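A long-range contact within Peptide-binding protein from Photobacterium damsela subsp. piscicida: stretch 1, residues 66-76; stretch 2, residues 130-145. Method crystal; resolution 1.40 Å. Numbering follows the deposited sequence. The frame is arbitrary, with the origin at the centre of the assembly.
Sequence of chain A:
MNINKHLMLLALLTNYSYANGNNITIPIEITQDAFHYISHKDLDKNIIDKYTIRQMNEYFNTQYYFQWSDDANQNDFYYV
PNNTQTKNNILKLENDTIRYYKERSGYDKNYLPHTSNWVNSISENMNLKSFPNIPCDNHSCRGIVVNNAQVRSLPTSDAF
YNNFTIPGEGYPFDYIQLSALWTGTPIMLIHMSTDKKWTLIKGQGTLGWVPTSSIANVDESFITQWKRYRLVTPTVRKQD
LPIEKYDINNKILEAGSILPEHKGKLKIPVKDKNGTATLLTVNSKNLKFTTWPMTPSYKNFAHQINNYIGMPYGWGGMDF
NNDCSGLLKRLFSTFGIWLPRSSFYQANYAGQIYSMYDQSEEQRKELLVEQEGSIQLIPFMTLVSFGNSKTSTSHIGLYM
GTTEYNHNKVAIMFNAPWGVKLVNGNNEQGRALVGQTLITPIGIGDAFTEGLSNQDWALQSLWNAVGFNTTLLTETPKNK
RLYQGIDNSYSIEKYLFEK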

# COMPACT_ATOMS: atom_id res chain seq x y z
N PHE A 66 2.92 11.70 12.36
CA PHE A 66 1.87 12.69 12.55
C PHE A 66 0.93 12.31 13.68
O PHE A 66 0.45 13.19 14.42
CB PHE A 66 1.08 12.82 11.25
CG PHE A 66 -0.03 13.81 11.33
CD1 PHE A 66 0.24 15.18 11.40
CD2 PHE A 66 -1.35 13.40 11.30
CE1 PHE A 66 -0.82 16.10 11.44
CE2 PHE A 66 -2.41 14.31 11.33
CZ PHE A 66 -2.12 15.67 11.42
N GLN A 67 0.64 11.02 13.86
CA GLN A 67 -0.31 10.65 14.92
C GLN A 67 0.27 10.87 16.32
O GLN A 67 -0.48 10.80 17.29
CB GLN A 67 -0.77 9.19 14.78
CG GLN A 67 -1.43 8.88 13.45
CD GLN A 67 -2.63 9.75 13.14
OE1 GLN A 67 -3.27 10.33 14.03
NE2 GLN A 67 -2.98 9.79 11.88
N TRP A 68 1.58 11.06 16.43
CA TRP A 68 2.20 11.34 17.71
C TRP A 68 2.42 12.83 17.90
O TRP A 68 2.98 13.25 18.92
CB TRP A 68 3.54 10.59 17.84
CG TRP A 68 3.42 9.13 18.05
CD1 TRP A 68 2.27 8.38 18.15
CD2 TRP A 68 4.51 8.19 18.13
NE1 TRP A 68 2.59 7.03 18.33
CE2 TRP A 68 3.95 6.91 18.32
CE3 TRP A 68 5.91 8.32 18.09
CZ2 TRP A 68 4.74 5.75 18.45
CZ3 TRP A 68 6.68 7.18 18.25
CH2 TRP A 68 6.10 5.91 18.40
N SER A 69 1.90 13.63 16.97
CA SER A 69 2.15 15.07 17.00
C SER A 69 1.03 15.83 17.69
O SER A 69 -0.09 15.34 17.85
CB SER A 69 2.35 15.62 15.58
OG SER A 69 1.12 15.88 14.93
N ASP A 70 1.34 17.04 18.11
CA ASP A 70 0.33 17.83 18.78
C ASP A 70 -0.78 18.25 17.82
O ASP A 70 -1.85 18.65 18.28
CB ASP A 70 0.96 19.07 19.43
CG ASP A 70 1.77 18.73 20.68
OD1 ASP A 70 1.67 17.57 21.15
OD2 ASP A 70 2.48 19.64 21.19
N ASP A 71 -0.53 18.17 16.50
CA ASP A 71 -1.47 18.60 15.47
C ASP A 71 -2.63 17.62 15.27
O ASP A 71 -3.70 18.02 14.81
CB ASP A 71 -0.74 18.77 14.13
CG ASP A 71 0.31 19.87 14.15
OD1 ASP A 71 0.06 20.92 14.79
OD2 ASP A 71 1.39 19.69 13.54
N ALA A 72 -2.43 16.35 15.58
CA ALA A 72 -3.41 15.32 15.30
C ALA A 72 -4.47 15.26 16.40
O ALA A 72 -4.21 15.59 17.57
CB ALA A 72 -2.68 13.98 15.22
N ASN A 73 -5.67 14.82 16.03
CA ASN A 73 -6.75 14.68 16.99
C ASN A 73 -7.62 13.48 16.61
O ASN A 73 -7.47 12.90 15.53
CB ASN A 73 -7.58 15.98 17.14
CG ASN A 73 -8.37 16.32 15.90
OD1 ASN A 73 -9.20 15.54 15.44
ND2 ASN A 73 -8.13 17.51 15.33
N GLN A 74 -8.54 13.12 17.51
CA GLN A 74 -9.33 11.90 17.33
C GLN A 74 -10.52 12.08 16.39
O GLN A 74 -11.18 11.08 16.07
CB GLN A 74 -9.83 11.36 18.66
CG GLN A 74 -8.75 10.78 19.58
CD GLN A 74 -9.34 10.41 20.90
OE1 GLN A 74 -9.96 11.26 21.56
NE2 GLN A 74 -9.20 9.16 21.31
N ASN A 75 -10.81 13.31 15.94
CA ASN A 75 -12.01 13.59 15.16
C ASN A 75 -11.76 13.72 13.66
O ASN A 75 -12.70 13.54 12.86
CB ASN A 75 -12.69 14.86 15.69
CG ASN A 75 -13.06 14.71 17.13
OD1 ASN A 75 -13.98 13.95 17.46
ND2 ASN A 75 -12.36 15.42 18.01
N ASP A 76 -10.54 14.07 13.27
CA ASP A 76 -10.19 14.44 11.91
C ASP A 76 -9.18 13.44 11.38
O ASP A 76 -8.23 13.08 12.08
CB ASP A 76 -9.54 15.84 11.87
CG ASP A 76 -10.44 16.96 12.45
OD1 ASP A 76 -11.68 16.77 12.42
OD2 ASP A 76 -9.88 17.98 12.89
N SER A 130 -21.19 6.79 21.37
CA SER A 130 -20.19 7.19 22.34
C SER A 130 -18.90 7.72 21.69
O SER A 130 -17.91 7.92 22.39
CB SER A 130 -19.86 6.02 23.28
OG SER A 130 -19.18 4.98 22.58
N PHE A 131 -18.92 7.98 20.39
CA PHE A 131 -17.70 8.34 19.68
C PHE A 131 -17.18 9.71 20.10
O PHE A 131 -17.96 10.67 20.21
CB PHE A 131 -17.99 8.39 18.17
CG PHE A 131 -16.77 8.74 17.33
CD1 PHE A 131 -16.42 10.07 17.10
CD2 PHE A 131 -15.94 7.73 16.81
CE1 PHE A 131 -15.28 10.40 16.36
CE2 PHE A 131 -14.82 8.07 16.05
CZ PHE A 131 -14.48 9.40 15.83
N PRO A 132 -15.86 9.86 20.30
CA PRO A 132 -14.84 8.81 20.34
C PRO A 132 -14.70 8.34 21.79
O PRO A 132 -14.59 9.19 22.69
CB PRO A 132 -13.58 9.54 19.85
CG PRO A 132 -13.75 10.96 20.35
CD PRO A 132 -15.25 11.22 20.35
N ASN A 133 -14.74 7.03 22.05
CA ASN A 133 -14.86 6.57 23.43
C ASN A 133 -13.53 6.21 24.09
O ASN A 133 -13.54 5.75 25.24
CB ASN A 133 -15.87 5.43 23.58
CG ASN A 133 -15.40 4.15 22.94
OD1 ASN A 133 -14.23 3.98 22.61
ND2 ASN A 133 -16.34 3.22 22.76
N ILE A 134 -12.40 6.43 23.43
CA ILE A 134 -11.09 6.23 24.04
C ILE A 134 -10.60 7.59 24.56
O ILE A 134 -10.41 8.50 23.75
CB ILE A 134 -10.08 5.61 23.06
CG1 ILE A 134 -10.52 4.18 22.74
CG2 ILE A 134 -8.66 5.63 23.68
CD1 ILE A 134 -9.61 3.44 21.78
N PRO A 135 -10.42 7.76 25.86
CA PRO A 135 -10.01 9.08 26.36
C PRO A 135 -8.63 9.45 25.82
O PRO A 135 -7.82 8.59 25.49
CB PRO A 135 -9.95 8.89 27.88
CG PRO A 135 -10.69 7.62 28.16
CD PRO A 135 -10.57 6.77 26.94
N CYS A 136 -8.37 10.76 25.73
CA CYS A 136 -7.07 11.17 25.21
C CYS A 136 -6.42 12.26 26.05
O CYS A 136 -5.66 13.08 25.53
CB CYS A 136 -7.11 11.56 23.73
SG CYS A 136 -5.45 11.46 22.96
N ASP A 137 -6.68 12.28 27.36
CA ASP A 137 -6.02 13.25 28.22
C ASP A 137 -4.50 13.02 28.23
O ASP A 137 -4.02 11.88 28.17
CB ASP A 137 -6.56 13.16 29.65
CG ASP A 137 -8.01 13.63 29.76
OD1 ASP A 137 -8.40 14.60 29.06
OD2 ASP A 137 -8.77 13.03 30.56
N ASN A 138 -3.73 14.12 28.23
CA ASN A 138 -2.26 14.04 28.15
C ASN A 138 -1.79 13.20 26.97
O ASN A 138 -0.79 12.48 27.05
CB ASN A 138 -1.64 13.52 29.44
CG ASN A 138 -2.09 14.30 30.66
OD1 ASN A 138 -1.96 15.53 30.70
ND2 ASN A 138 -2.64 13.59 31.65
N HIS A 139 -2.51 13.28 25.86
CA HIS A 139 -2.17 12.54 24.64
C HIS A 139 -2.10 11.03 24.86
O HIS A 139 -1.36 10.32 24.16
CB HIS A 139 -0.88 13.07 24.01
CG HIS A 139 -0.91 14.54 23.73
ND1 HIS A 139 -1.69 15.09 22.73
CD2 HIS A 139 -0.26 15.57 24.31
CE1 HIS A 139 -1.52 16.40 22.72
NE2 HIS A 139 -0.66 16.72 23.67
N SER A 140 -2.90 10.49 25.77
CA SER A 140 -2.83 9.07 26.08
C SER A 140 -3.32 8.17 24.95
O SER A 140 -3.10 6.95 25.02
CB SER A 140 -3.61 8.75 27.36
OG SER A 140 -5.00 9.05 27.24
N CYS A 141 -3.98 8.71 23.94
CA CYS A 141 -4.47 7.89 22.83
C CYS A 141 -3.42 7.69 21.74
O CYS A 141 -3.70 7.01 20.76
CB CYS A 141 -5.78 8.47 22.25
SG CYS A 141 -5.61 10.10 21.44
N ARG A 142 -2.24 8.30 21.88
CA ARG A 142 -1.15 7.92 20.99
C ARG A 142 -0.82 6.46 21.20
O ARG A 142 -0.86 5.95 22.32
CB ARG A 142 0.09 8.76 21.30
CG ARG A 142 -0.14 10.25 20.96
CD ARG A 142 1.02 11.17 21.35
NE ARG A 142 0.70 12.52 20.89
CZ ARG A 142 1.28 13.63 21.34
NH1 ARG A 142 2.22 13.58 22.29
NH2 ARG A 142 0.91 14.80 20.82
N GLY A 143 -0.49 5.77 20.10
CA GLY A 143 -0.26 4.35 20.19
C GLY A 143 0.67 3.80 19.14
O GLY A 143 1.31 4.54 18.37
N ILE A 144 0.76 2.47 19.10
CA ILE A 144 1.67 1.78 18.18
C ILE A 144 1.08 0.42 17.83
O ILE A 144 0.40 -0.21 18.65
CB ILE A 144 3.09 1.71 18.80
CG1 ILE A 144 4.16 1.42 17.73
CG2 ILE A 144 3.18 0.68 19.94
CD1 ILE A 144 5.56 1.71 18.21
N VAL A 145 1.35 -0.04 16.60
CA VAL A 145 0.98 -1.39 16.19
C VAL A 145 1.97 -2.39 16.79
O VAL A 145 3.19 -2.21 16.65
CB VAL A 145 0.95 -1.50 14.65
CG1 VAL A 145 0.65 -2.94 14.20
CG2 VAL A 145 -0.10 -0.53 14.08
O HOH W 1 -1.21 12.97 18.78
O HOH W 2 3.15 16.19 23.14
O HOH W 3 -11.72 11.28 23.63

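Residues 66-76 and 130-145 bury 596 Å² between them, with polar contacts around Arg142 and Gln74 and a separate bond from the Trp68 indole. The one salt bridge joins Arg142 NH2 to Asp70 OD1 at 2.9 Å. Arg142 points toward the first stretch, and its side chain, m at chi1 and t at chi2 and chi3, is extended enough to carry the guanidinium to the turn that begins at Ser69. There NH2 also makes a weak hydrogen bond to Ser69 O (3.2 Å), while Trp68 O lies over one face of the guanidinium, 3.0 Å from Arg142 CZ, a position unsuited to hydrogen bonding.

Two further direct hydrogen bonds use backbone carbonyls as acceptors. Trp68 NE1 donates to Gly143 O (2.8 Å, 156°), near the plane of the indole, and Gln74 NE2 donates almost linearly to Ile134 O (2.8 Å, 174°). Gln74 and Trp68 are the most covered residues of the first stretch (121 and 96 Å²); the long side chain of Gln74 reaches the Ile134 carbonyl, and the indole offers both apolar surface and an N-H donor. Gln74 also packs against the disulfide-linked pair Cys136 and Cys141, its NE2 3.6 Å from Cys141 CB.

Water extends the Arg142 and Gln74 sites. Water 1 accepts from Arg142 NE and donates to Gln67 O and Ser69 O; water 2 links Arg142 NH1 to Asp70 OD1; water 3 donates to Gln74 OE1 and Ile134 O.

Apolar packing is modest: Trp68 CZ2 meets Ile144 CD1 at 4.1 Å. Gln74 O, 3.7 Å from Phe131 CZ, is buried without a polar partner.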